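Local coordinates for hypothetical protein (Ruminococcus gnavus, PDB 4QAN) that is of unknown function but has a cystatin-like fold, belongs as a divergent member to the NTF2-like superfamily, and probably binds metal ions, at residues E373-K376 and T377-S381; K40-L43 and D44-L47; C343-D347 and G348-Q352. All blocks are in the same frame, centred on the assembly; numbering follows the deposited sequence.

Contact 1 of 3, residues E373-K376 and T377-S381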
loop_
_atom_site.group_PDB
_atom_site.type_symbol
_atom_site.label_atom_id
_atom_site.label_comp_id
_atom_site.label_asym_id
_atom_site.label_seq_id
_atom_site.Cartn_x
_atom_site.Cartn_y
_atom_site.Cartn_z
ATOM N N GLU A 373 21.668 19.000 -21.325
ATOM C CA GLU A 373 20.370 19.417 -20.812
ATOM C C GLU A 373 20.396 19.706 -19.296
ATOM O O GLU A 373 19.771 20.655 -18.827
ATOM C CB GLU A 373 19.312 18.347 -21.123
ATOM C CG GLU A 373 18.939 18.245 -22.592
ATOM C CD GLU A 373 18.164 16.979 -22.936
ATOM O OE1 GLU A 373 17.641 16.301 -22.020
ATOM O OE2 GLU A 373 18.081 16.659 -24.140
ATOM N N SER A 374 21.112 18.880 -18.536
ATOM C CA SER A 374 21.172 19.016 -17.077
ATOM C C SER A 374 21.896 20.291 -16.668
ATOM O O SER A 374 21.504 20.947 -15.709
ATOM C CB SER A 374 21.890 17.815 -16.473
ATOM O OG SER A 374 21.875 17.862 -15.064
ATOM N N ARG A 375 22.956 20.636 -17.397
ATOM C CA ARG A 375 23.730 21.839 -17.102
ATOM C C ARG A 375 22.965 23.108 -17.469
ATOM O O ARG A 375 23.044 24.107 -16.753
ATOM C CB ARG A 375 25.074 21.825 -17.833
ATOM C CG ARG A 375 26.013 22.950 -17.392
ATOM C CD ARG A 375 27.326 22.967 -18.162
ATOM N NE ARG A 375 27.154 22.693 -19.590
ATOM C CZ ARG A 375 26.596 23.521 -20.479
ATOM N NH1 ARG A 375 26.120 24.709 -20.112
ATOM N NH2 ARG A 375 26.502 23.147 -21.751
ATOM N N LYS A 376 22.250 23.074 -18.591
ATOM C CA LYS A 376 21.407 24.204 -18.994
ATOM C C LYS A 376 20.284 24.458 -17.991
ATOM O O LYS A 376 19.962 25.611 -17.693
ATOM C CB LYS A 376 20.812 23.974 -20.392
ATOM C CG LYS A 376 21.832 24.068 -21.520
ATOM C CD LYS A 376 22.390 25.480 -21.641
ATOM C CE LYS A 376 23.607 25.529 -22.540
ATOM N NZ LYS A 376 24.310 26.830 -22.393
ATOM N N THR A 377 19.695 23.376 -17.485
ATOM C CA THR A 377 18.619 23.457 -16.514
ATOM C C THR A 377 19.132 24.005 -15.179
ATOM O O THR A 377 18.492 24.863 -14.568
ATOM C CB THR A 377 17.969 22.070 -16.310
ATOM O OG1 THR A 377 17.530 21.543 -17.574
ATOM C CG2 THR A 377 16.788 22.152 -15.360
ATOM N N SER A 378 20.296 23.528 -14.743
ATOM C CA SER A 378 20.919 23.995 -13.495
ATOM C C SER A 378 21.219 25.492 -13.490
ATOM O O SER A 378 21.279 26.108 -12.432
ATOM C CB SER A 378 22.218 23.227 -13.221
ATOM O OG SER A 378 23.210 23.556 -14.184
ATOM N N GLU A 379 21.429 26.067 -14.669
ATOM C CA GLU A 379 21.648 27.510 -14.807
ATOM C C GLU A 379 20.371 28.355 -14.701
ATOM O O GLU A 379 20.451 29.565 -14.509
ATOM C CB GLU A 379 22.337 27.815 -16.139
ATOM C CG GLU A 379 23.804 27.424 -16.182
ATOM C CD GLU A 379 24.370 27.399 -17.594
ATOM O OE1 GLU A 379 23.595 27.515 -18.575
ATOM O OE2 GLU A 379 25.603 27.253 -17.723
ATOM N N GLN A 380 19.207 27.734 -14.846
ATOM C CA GLN A 380 17.934 28.448 -14.718
ATOM C C GLN A 380 17.603 28.764 -13.265
ATOM O O GLN A 380 17.817 27.940 -12.376
ATOM C CB GLN A 380 16.784 27.614 -15.286
ATOM C CG GLN A 380 16.961 27.183 -16.727
ATOM C CD GLN A 380 17.218 28.358 -17.629
ATOM O OE1 GLN A 380 16.331 29.176 -17.855
ATOM N NE2 GLN A 380 18.444 28.462 -18.139
ATOM N N SER A 381 17.074 29.956 -13.028
ATOM C CA SER A 381 16.488 30.283 -11.738
ATOM C C SER A 381 14.973 30.072 -11.783
ATOM O O SER A 381 14.326 29.976 -10.737
ATOM C CB SER A 381 16.804 31.727 -11.377
ATOM O OG SER A 381 16.262 32.588 -12.353
#

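Contact 2 of 3, residues K40-L43 and D44-L47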
loop_
_atom_site.group_PDB
_atom_site.type_symbol
_atom_site.label_atom_id
_atom_site.label_comp_id
_atom_site.label_asym_id
_atom_site.label_seq_id
_atom_site.Cartn_x
_atom_site.Cartn_y
_atom_site.Cartn_z
ATOM N N LYS A 40 -19.404 -5.168 12.653
ATOM C CA LYS A 40 -19.341 -3.973 13.493
ATOM C C LYS A 40 -18.825 -2.771 12.724
ATOM O O LYS A 40 -18.522 -1.742 13.322
ATOM C CB LYS A 40 -18.420 -4.208 14.689
ATOM C CG LYS A 40 -18.781 -5.398 15.544
ATOM C CD LYS A 40 -17.663 -5.691 16.528
ATOM C CE LYS A 40 -18.169 -6.445 17.739
ATOM N NZ LYS A 40 -18.268 -7.913 17.488
ATOM N N ASN A 41 -18.705 -2.898 11.406
ATOM C CA ASN A 41 -18.139 -1.840 10.576
ATOM C C ASN A 41 -16.893 -1.200 11.237
ATOM O O ASN A 41 -16.745 0.018 11.265
ATOM C CB ASN A 41 -19.219 -0.794 10.266
ATOM C CG ASN A 41 -18.779 0.225 9.217
ATOM O OD1 ASN A 41 -17.889 -0.027 8.393
ATOM N ND2 ASN A 41 -19.402 1.393 9.250
ATOM N N ASP A 42 -15.998 -2.038 11.759
ATOM C CA ASP A 42 -14.826 -1.567 12.504
ATOM C C ASP A 42 -13.564 -1.803 11.689
ATOM O O ASP A 42 -13.011 -2.898 11.670
ATOM C CB ASP A 42 -14.736 -2.263 13.871
ATOM C CG ASP A 42 -13.610 -1.712 14.749
ATOM O OD1 ASP A 42 -12.687 -1.075 14.215
ATOM O OD2 ASP A 42 -13.637 -1.943 15.977
ATOM N N LEU A 43 -13.119 -0.745 11.025
ATOM C CA LEU A 43 -12.004 -0.819 10.106
ATOM C C LEU A 43 -10.724 -1.191 10.841
ATOM O O LEU A 43 -9.943 -2.033 10.381
ATOM C CB LEU A 43 -11.812 0.525 9.407
ATOM C CG LEU A 43 -10.630 0.621 8.444
ATOM C CD1 LEU A 43 -10.865 -0.325 7.286
ATOM C CD2 LEU A 43 -10.430 2.049 7.956
ATOM N N ASP A 44 -10.510 -0.549 11.979
ATOM C CA ASP A 44 -9.309 -0.779 12.757
ATOM C C ASP A 44 -9.182 -2.268 13.067
ATOM O O ASP A 44 -8.139 -2.887 12.787
ATOM C CB ASP A 44 -9.347 0.041 14.048
ATOM C CG ASP A 44 -8.191 -0.271 14.958
ATOM O OD1 ASP A 44 -7.071 0.191 14.658
ATOM O OD2 ASP A 44 -8.398 -0.998 15.964
HETATM N N MSE A 45 -10.261 -2.831 13.624
HETATM C CA MSE A 45 -10.322 -4.252 13.952
HETATM C C MSE A 45 -9.989 -5.117 12.755
HETATM O O MSE A 45 -9.164 -6.025 12.860
HETATM C CB MSE A 45 -11.708 -4.558 14.527
HETATM C CG MSE A 45 -11.783 -5.965 15.074
HETATM SE SE MSE A 45 -13.638 -6.345 15.595
HETATM C CE MSE A 45 -13.323 -8.247 15.998
ATOM N N ALA A 46 -10.610 -4.813 11.616
ATOM C CA ALA A 46 -10.430 -5.551 10.357
ATOM C C ALA A 46 -8.985 -5.596 9.894
ATOM O O ALA A 46 -8.484 -6.661 9.545
ATOM C CB ALA A 46 -11.289 -4.933 9.248
ATOM N N LEU A 47 -8.337 -4.433 9.869
ATOM C CA LEU A 47 -6.941 -4.328 9.456
ATOM C C LEU A 47 -6.008 -5.251 10.228
ATOM O O LEU A 47 -5.143 -5.898 9.643
ATOM C CB LEU A 47 -6.458 -2.886 9.595
ATOM C CG LEU A 47 -7.012 -1.963 8.491
ATOM C CD1 LEU A 47 -6.666 -0.514 8.759
ATOM C CD2 LEU A 47 -6.488 -2.390 7.139
HETATM O O HOH W 1 -11.254 -0.784 16.979
#

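Contact 3 of 3, residues C343-D347 and G348-Q352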
loop_
_atom_site.group_PDB
_atom_site.type_symbol
_atom_site.label_atom_id
_atom_site.label_comp_id
_atom_site.label_asym_id
_atom_site.label_seq_id
_atom_site.Cartn_x
_atom_site.Cartn_y
_atom_site.Cartn_z
ATOM N N CYS A 343 1.982 22.628 -1.470
ATOM C CA CYS A 343 0.922 23.404 -0.835
ATOM C C CYS A 343 1.356 23.952 0.531
ATOM O O CYS A 343 2.022 23.273 1.325
ATOM C CB CYS A 343 -0.369 22.588 -0.696
ATOM S SG CYS A 343 -0.176 21.075 0.277
ATOM N N ARG A 344 0.942 25.191 0.773
ATOM C CA ARG A 344 1.299 25.965 1.954
ATOM C C ARG A 344 0.272 25.707 3.026
ATOM O O ARG A 344 -0.881 26.036 2.849
ATOM C CB ARG A 344 1.307 27.455 1.583
ATOM C CG ARG A 344 1.757 28.464 2.640
ATOM C CD ARG A 344 1.768 29.852 1.999
ATOM N NE ARG A 344 1.950 30.972 2.927
ATOM C CZ ARG A 344 3.118 31.392 3.422
ATOM N NH1 ARG A 344 4.259 30.779 3.120
ATOM N NH2 ARG A 344 3.143 32.432 4.247
ATOM N N GLN A 345 0.693 25.089 4.120
ATOM C CA GLN A 345 -0.143 24.923 5.298
ATOM C C GLN A 345 0.170 26.073 6.249
ATOM O O GLN A 345 0.873 27.020 5.872
ATOM C CB GLN A 345 0.161 23.589 5.967
ATOM C CG GLN A 345 0.192 22.404 5.010
ATOM C CD GLN A 345 -1.157 22.080 4.382
ATOM O OE1 GLN A 345 -1.218 21.403 3.358
ATOM N NE2 GLN A 345 -2.240 22.543 4.998
ATOM N N GLU A 346 -0.347 25.998 7.472
ATOM C CA GLU A 346 -0.106 27.046 8.466
ATOM C C GLU A 346 1.364 27.155 8.860
ATOM O O GLU A 346 1.931 28.249 8.846
ATOM C CB GLU A 346 -0.948 26.816 9.727
ATOM C CG GLU A 346 -2.164 27.722 9.832
ATOM C CD GLU A 346 -2.573 27.979 11.270
ATOM O OE1 GLU A 346 -1.701 28.366 12.082
ATOM O OE2 GLU A 346 -3.768 27.805 11.587
ATOM N N ASP A 347 1.968 26.022 9.208
ATOM C CA ASP A 347 3.373 25.983 9.647
ATOM C C ASP A 347 4.311 26.274 8.475
ATOM O O ASP A 347 5.287 27.010 8.612
ATOM C CB ASP A 347 3.746 24.614 10.234
ATOM C CG ASP A 347 2.594 23.941 10.952
ATOM O OD1 ASP A 347 2.373 24.248 12.142
ATOM O OD2 ASP A 347 1.915 23.100 10.316
ATOM N N GLY A 348 4.007 25.680 7.326
ATOM C CA GLY A 348 4.872 25.777 6.168
ATOM C C GLY A 348 4.394 24.886 5.041
ATOM O O GLY A 348 3.204 24.560 4.956
ATOM N N TRP A 349 5.335 24.473 4.197
ATOM C CA TRP A 349 5.033 23.805 2.941
ATOM C C TRP A 349 5.121 22.296 2.996
ATOM O O TRP A 349 5.987 21.735 3.670
ATOM C CB TRP A 349 5.961 24.305 1.846
ATOM C CG TRP A 349 5.778 25.720 1.612
ATOM C CD1 TRP A 349 6.296 26.734 2.346
ATOM C CD2 TRP A 349 4.990 26.319 0.586
ATOM N NE1 TRP A 349 5.894 27.933 1.839
ATOM C CE2 TRP A 349 5.086 27.711 0.757
ATOM C CE3 TRP A 349 4.213 25.814 -0.466
ATOM C CZ2 TRP A 349 4.437 28.616 -0.087
ATOM C CZ3 TRP A 349 3.573 26.702 -1.305
ATOM C CH2 TRP A 349 3.687 28.094 -1.113
ATOM N N GLN A 350 4.220 21.662 2.241
ATOM C CA GLN A 350 4.166 20.206 2.050
ATOM C C GLN A 350 4.086 19.856 0.582
ATOM O O GLN A 350 3.813 20.718 -0.275
ATOM C CB GLN A 350 2.932 19.642 2.731
ATOM C CG GLN A 350 2.997 19.706 4.244
ATOM C CD GLN A 350 1.865 18.930 4.894
ATOM O OE1 GLN A 350 0.726 19.401 4.950
ATOM N NE2 GLN A 350 2.171 17.738 5.395
ATOM N N ILE A 351 4.306 18.581 0.291
ATOM C CA ILE A 351 4.174 18.081 -1.066
ATOM C C ILE A 351 2.710 17.730 -1.298
ATOM O O ILE A 351 2.141 16.968 -0.541
ATOM C CB ILE A 351 5.071 16.874 -1.325
ATOM C CG1 ILE A 351 6.548 17.274 -1.227
ATOM C CG2 ILE A 351 4.791 16.272 -2.702
ATOM C CD1 ILE A 351 7.518 16.086 -1.189
ATOM N N GLN A 352 2.094 18.320 -2.321
ATOM C CA GLN A 352 0.730 17.915 -2.717
ATOM C C GLN A 352 0.768 16.721 -3.666
ATOM O O GLN A 352 0.053 15.748 -3.459
ATOM C CB GLN A 352 -0.025 19.068 -3.341
ATOM C CG GLN A 352 -1.432 18.715 -3.805
ATOM C CD GLN A 352 -2.215 19.946 -4.209
ATOM O OE1 GLN A 352 -2.512 20.141 -5.377
ATOM N NE2 GLN A 352 -2.541 20.791 -3.242
#

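Contact 1 of 3, residues E373-K376 and T377-S381
E379 folds back over the C-terminal part of helix 371-378 to meet R375 and K376, and its side chain can be followed outward atom by atom. CB rests near the carbonyl oxygens of R375 and K376. CG, anti to its own carbonyl carbon (chi1 -73°), runs alongside R375 O; E379 CD still lies by R375 O, at 3.6 Å, and there the branch divides toward two cations. OE2 lies at the edge of the R375 guanidinium, 3.5 Å from R375 NH1, with the two planes turned 59° apart. The other oxygen, E379 OE1, faces K376 NZ across a long salt bridge of 3.9 Å. The stronger partner of the guanidinium is E372, reached by NH2.

Beneath this network, hydroxyls double the backbone bonds. E373 O accepts from T377 N and, from the opposite face of its plane, from T377 OG1 at 2.7 Å. R375 O also has two donors, but here S378 OG (2.6 Å) and the longer E379 N come from the same face. Q380 bends at chi2 to bring NE2 to K376 O at 3.3 Å. On the inner side, S374, T377 and S378 rest on strands 305-314, 322-331 and 334-344. The whole illustrates a surface helix laid on a sheet, with i to i+4 and i to i+3 ion pairs on its outer side and serine and threonine hydroxyls bonded back to carbonyls of the preceding turn.

Contact 2 of 3, residues K40-L43 and D44-L47
D42 turns its CG anti to its backbone N (chi1 -174°), which carries the carboxylate forward over the first turn of helix 43-48 to the N-H and CB of M45. OD1 accepts from M45 N at 3.1 Å in an almost perfectly straight bond (179°), the donor standing above the carboxylate plane, 67° out of it. This is a classical N-cap. The D42 carboxylate also lies across the selenomethionine side chain at about a right angle, its CG 3.4 Å from M45 CB. A water lies between two acidic groups, 2.8 Å from D42 OD2 and 3.0 Å from D44 OD2, and may bridge them; D44 OD2 has R48 as its salt-bridge partner. Were D42 replaced by an alanine, M45 N would probably lose its side-chain acceptor and the water one of its two carboxylate contacts.

Backbone bonds take over directly: A46 N to D42 O, then L47 N to L43 O. On the apolar side L43 CG meets L47 CD1 at 4.1 Å. The extended chain of M45 leads its selenium away toward K40, whose CD approaches M45 SE at 4.2 Å and whose amine goes on to S36 and the carbonyl of P202. N41, with positive phi, closes helix 27-39 in a Schellman motif, so one helix ends and the next is capped within three residues. M45 and A46 then pack back on helix 27-39, and L43 and A46 against helix 87-108.

Contact 3 of 3, residues C343-D347 and G348-Q352
Q345 N donates to G348 O at 2.7 Å, the shortest hydrogen bond between C343-D347 and G348-Q352, and it closes the turn of the hairpin formed by strands 334-344 and 349-353. Next to the turn R344 and W349 form an antiparallel non-hydrogen-bonded pair, and beyond it C343 and Q350 a hydrogen-bonded one, with C343 N to Q350 O and Q350 N to C343 O both 2.9 Å. A CA-H...O contact from W349 to C343 O adds to the backbone pairing.

The R344-W349 pair carries the side-chain contact on its face of the sheet. R344 CB stands over the six-membered ring of W349, 3.6 Å from its centroid and only 7° off the normal, a CH-pi contact. With CG anti to the backbone N (chi1 -176°) and the chain extended as far as NE, the arginine runs on along the indole: CG and CD follow close to CZ2, and W349 NE1 lies at the guanidinium edge, 3.5 Å from R344 NH1. Two N-H donors meet here, so this last contact is one of packing. The planes are inclined by 55°, so the charged group does not stack.

The face of C343 and Q350 is different. There Q345 and Q350 cross at about a right angle, their amide planes nearly perpendicular, and Q345 CG comes to 3.1 Å from Q350 OE1. Q345 OE1 and Q350 OE1 are 3.2 Å apart, two acceptors that form no bond. Backbone hydrogen bonding therefore fixes the register, while the arginine spends its aliphatic length on the indole; on the other face the two amides do not bond each other, and Q350 NE2 is held instead by the carbonyls of T245 and I216, beyond the hairpin.

Overall arrangement
Contacts 1 and 3 belong to the same mixed sheet: contact 3 is the turn end of one of its hairpins, and contact 1 the C-terminal part of a helix laid on its strands. Their centres are about 26 Å apart. Contact 2 lies on the opposite side of the chain's centre from contact 1, about 51 Å away centre to centre, among helices. Chemistry follows place. Contact 1, at the surface, relies on ion pairs and hydroxyls; contact 2, partly buried, relies on a capping carboxylate and apolar packing; contact 3, also partly buried, combines strand pairing with an aromatic face. All three are local, and in each the backbone bonds set the frame that side chains complete.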